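PDB 1XFS: conserved hypothetical protein from Nitrosomonas europaea, which is of unknown function but belongs to the AHA1 family, named for activators of the Hsp90 ATPase, within the Bet v 1-like clan. Local coordinates for residues V20-V25 with T81-L86. Numbering follows the deposited sequence.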
loop_
_atom_site.group_PDB
_atom_site.type_symbol
_atom_site.label_atom_id
_atom_site.label_comp_id
_atom_site.label_asym_id
_atom_site.label_seq_id
_atom_site.Cartn_x
_atom_site.Cartn_y
_atom_site.Cartn_z
ATOM N N VAL A 20 -9.710 17.253 -22.829
ATOM C CA VAL A 20 -10.921 16.768 -22.194
ATOM C C VAL A 20 -10.925 17.292 -20.761
ATOM O O VAL A 20 -9.871 17.416 -20.140
ATOM C CB VAL A 20 -10.932 15.217 -22.173
ATOM C CG1 VAL A 20 -12.092 14.701 -21.347
ATOM C CG2 VAL A 20 -11.012 14.689 -23.598
ATOM N N PRO A 21 -12.108 17.634 -20.228
ATOM C CA PRO A 21 -12.228 18.146 -18.856
ATOM C C PRO A 21 -11.810 17.100 -17.820
ATOM O O PRO A 21 -11.932 15.900 -18.056
ATOM C CB PRO A 21 -13.707 18.515 -18.757
ATOM C CG PRO A 21 -14.348 17.515 -19.664
ATOM C CD PRO A 21 -13.434 17.547 -20.862
ATOM N N VAL A 22 -11.334 17.571 -16.672
ATOM C CA VAL A 22 -10.857 16.693 -15.611
ATOM C C VAL A 22 -11.904 15.727 -15.071
ATOM O O VAL A 22 -11.576 14.598 -14.693
ATOM C CB VAL A 22 -10.272 17.510 -14.430
ATOM C CG1 VAL A 22 -11.387 18.268 -13.702
ATOM C CG2 VAL A 22 -9.533 16.590 -13.474
ATOM N N ASN A 23 -13.161 16.158 -15.029
ATOM C CA ASN A 23 -14.219 15.289 -14.522
ATOM C C ASN A 23 -14.366 14.055 -15.408
ATOM O O ASN A 23 -14.549 12.944 -14.910
ATOM C CB ASN A 23 -15.550 16.054 -14.429
ATOM C CG ASN A 23 -16.082 16.484 -15.782
ATOM O OD1 ASN A 23 -15.402 17.165 -16.546
ATOM N ND2 ASN A 23 -17.314 16.087 -16.083
ATOM N N LEU A 24 -14.270 14.245 -16.721
ATOM C CA LEU A 24 -14.388 13.125 -17.649
ATOM C C LEU A 24 -13.177 12.206 -17.584
ATOM O O LEU A 24 -13.318 10.986 -17.613
ATOM C CB LEU A 24 -14.569 13.627 -19.080
ATOM C CG LEU A 24 -15.897 14.315 -19.379
ATOM C CD1 LEU A 24 -15.922 14.702 -20.851
ATOM C CD2 LEU A 24 -17.061 13.387 -19.052
ATOM N N VAL A 25 -11.987 12.796 -17.504
ATOM C CA VAL A 25 -10.764 12.013 -17.423
ATOM C C VAL A 25 -10.823 11.135 -16.180
ATOM O O VAL A 25 -10.475 9.948 -16.221
ATOM C CB VAL A 25 -9.516 12.920 -17.350
ATOM C CG1 VAL A 25 -8.259 12.077 -17.138
ATOM C CG2 VAL A 25 -9.393 13.725 -18.638
ATOM N N THR A 81 -8.120 10.508 -4.514
ATOM C CA THR A 81 -8.421 11.911 -4.271
ATOM C C THR A 81 -9.134 12.357 -5.538
ATOM O O THR A 81 -8.518 12.591 -6.574
ATOM C CB THR A 81 -7.112 12.689 -4.005
ATOM O OG1 THR A 81 -6.436 12.090 -2.889
ATOM C CG2 THR A 81 -7.402 14.145 -3.665
ATOM N N ASP A 82 -10.458 12.437 -5.442
ATOM C CA ASP A 82 -11.305 12.771 -6.584
ATOM C C ASP A 82 -10.790 13.846 -7.547
ATOM O O ASP A 82 -10.456 14.961 -7.147
ATOM C CB ASP A 82 -12.722 13.110 -6.094
ATOM C CG ASP A 82 -13.468 11.885 -5.558
ATOM O OD1 ASP A 82 -12.968 10.746 -5.722
ATOM O OD2 ASP A 82 -14.558 12.056 -4.965
ATOM N N GLU A 83 -10.714 13.456 -8.820
ATOM C CA GLU A 83 -10.268 14.298 -9.924
ATOM C C GLU A 83 -8.907 14.944 -9.704
ATOM O O GLU A 83 -8.578 15.955 -10.315
ATOM C CB GLU A 83 -11.343 15.355 -10.227
ATOM C CG GLU A 83 -12.680 14.705 -10.583
ATOM C CD GLU A 83 -13.791 15.691 -10.881
ATOM O OE1 GLU A 83 -14.960 15.256 -10.948
ATOM O OE2 GLU A 83 -13.501 16.892 -11.060
ATOM N N LYS A 84 -8.092 14.323 -8.855
ATOM C CA LYS A 84 -6.785 14.875 -8.542
ATOM C C LYS A 84 -5.669 13.843 -8.533
ATOM O O LYS A 84 -4.679 13.986 -9.251
ATOM C CB LYS A 84 -6.856 15.574 -7.179
ATOM C CG LYS A 84 -5.518 16.026 -6.616
ATOM C CD LYS A 84 -4.841 17.044 -7.510
ATOM C CE LYS A 84 -3.482 17.430 -6.946
ATOM N NZ LYS A 84 -3.578 17.929 -5.544
ATOM N N ARG A 85 -5.826 12.803 -7.723
ATOM C CA ARG A 85 -4.784 11.790 -7.629
ATOM C C ARG A 85 -5.314 10.381 -7.396
ATOM O O ARG A 85 -6.175 10.156 -6.552
ATOM C CB ARG A 85 -3.798 12.159 -6.510
ATOM C CG ARG A 85 -2.564 11.268 -6.472
ATOM C CD ARG A 85 -1.636 11.585 -5.308
ATOM N NE ARG A 85 -1.019 12.903 -5.408
ATOM C CZ ARG A 85 -1.484 14.000 -4.818
ATOM N NH1 ARG A 85 -2.582 13.948 -4.074
ATOM N NH2 ARG A 85 -0.846 15.157 -4.966
ATOM N N LEU A 86 -4.790 9.437 -8.169
ATOM C CA LEU A 86 -5.168 8.043 -8.050
ATOM C C LEU A 86 -3.886 7.238 -7.920
ATOM O O LEU A 86 -2.966 7.390 -8.718
ATOM C CB LEU A 86 -5.934 7.586 -9.290
ATOM C CG LEU A 86 -6.503 6.169 -9.233
ATOM C CD1 LEU A 86 -7.529 6.062 -8.101
ATOM C CD2 LEU A 86 -7.165 5.853 -10.568
HETATM O O HOH W 1 -15.609 12.764 -12.360
#
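E83 reaches from the turn at D82-K84 to the first turn of helix 22-30 without bonding directly to it: its carboxylate lies against carbon atoms of V22 and N23, and one water makes the polar link. E83 OE1 rests 3.6 Å from N23 CB. On the other oxygen, E83 OE2 meets V22 CG1 at 3.7 Å. The chain of E83 is extended beyond CG (chi2 179°), which carries its carboxylate across to the helix, and it crosses the V22 side chain at about a right angle. The water donates to N23 O at 2.8 Å and to E83 OE1 at 2.9 Å, joining a first-turn helix carbonyl to the carboxylate. The other branch of the valine, V22 CG2, reaches the backbone of the turn, 3.4 Å from E83 O, because chi1 of 69° puts CG1 between the backbone N and the carbonyl carbon and leaves CG2 anti to the N. Replacing E83 by alanine would probably leave the bridging water without its carboxylate acceptor and uncover the flank of V22 and N23. V22 also packs on L120 of strand 115-122, and E83 touches W26 one helical turn on. The turn is fixed from within, because T81 O accepts from both K84 N and R85 N. The contact joins the start of helix 22-30 to the tight connection between antiparallel strands 70-81 and 85-89, where K84 and R85 opposite T81 form a classic beta bulge, within the helix-grip fold of the Bet v 1-like proteins, to which the AHA1 family belongs.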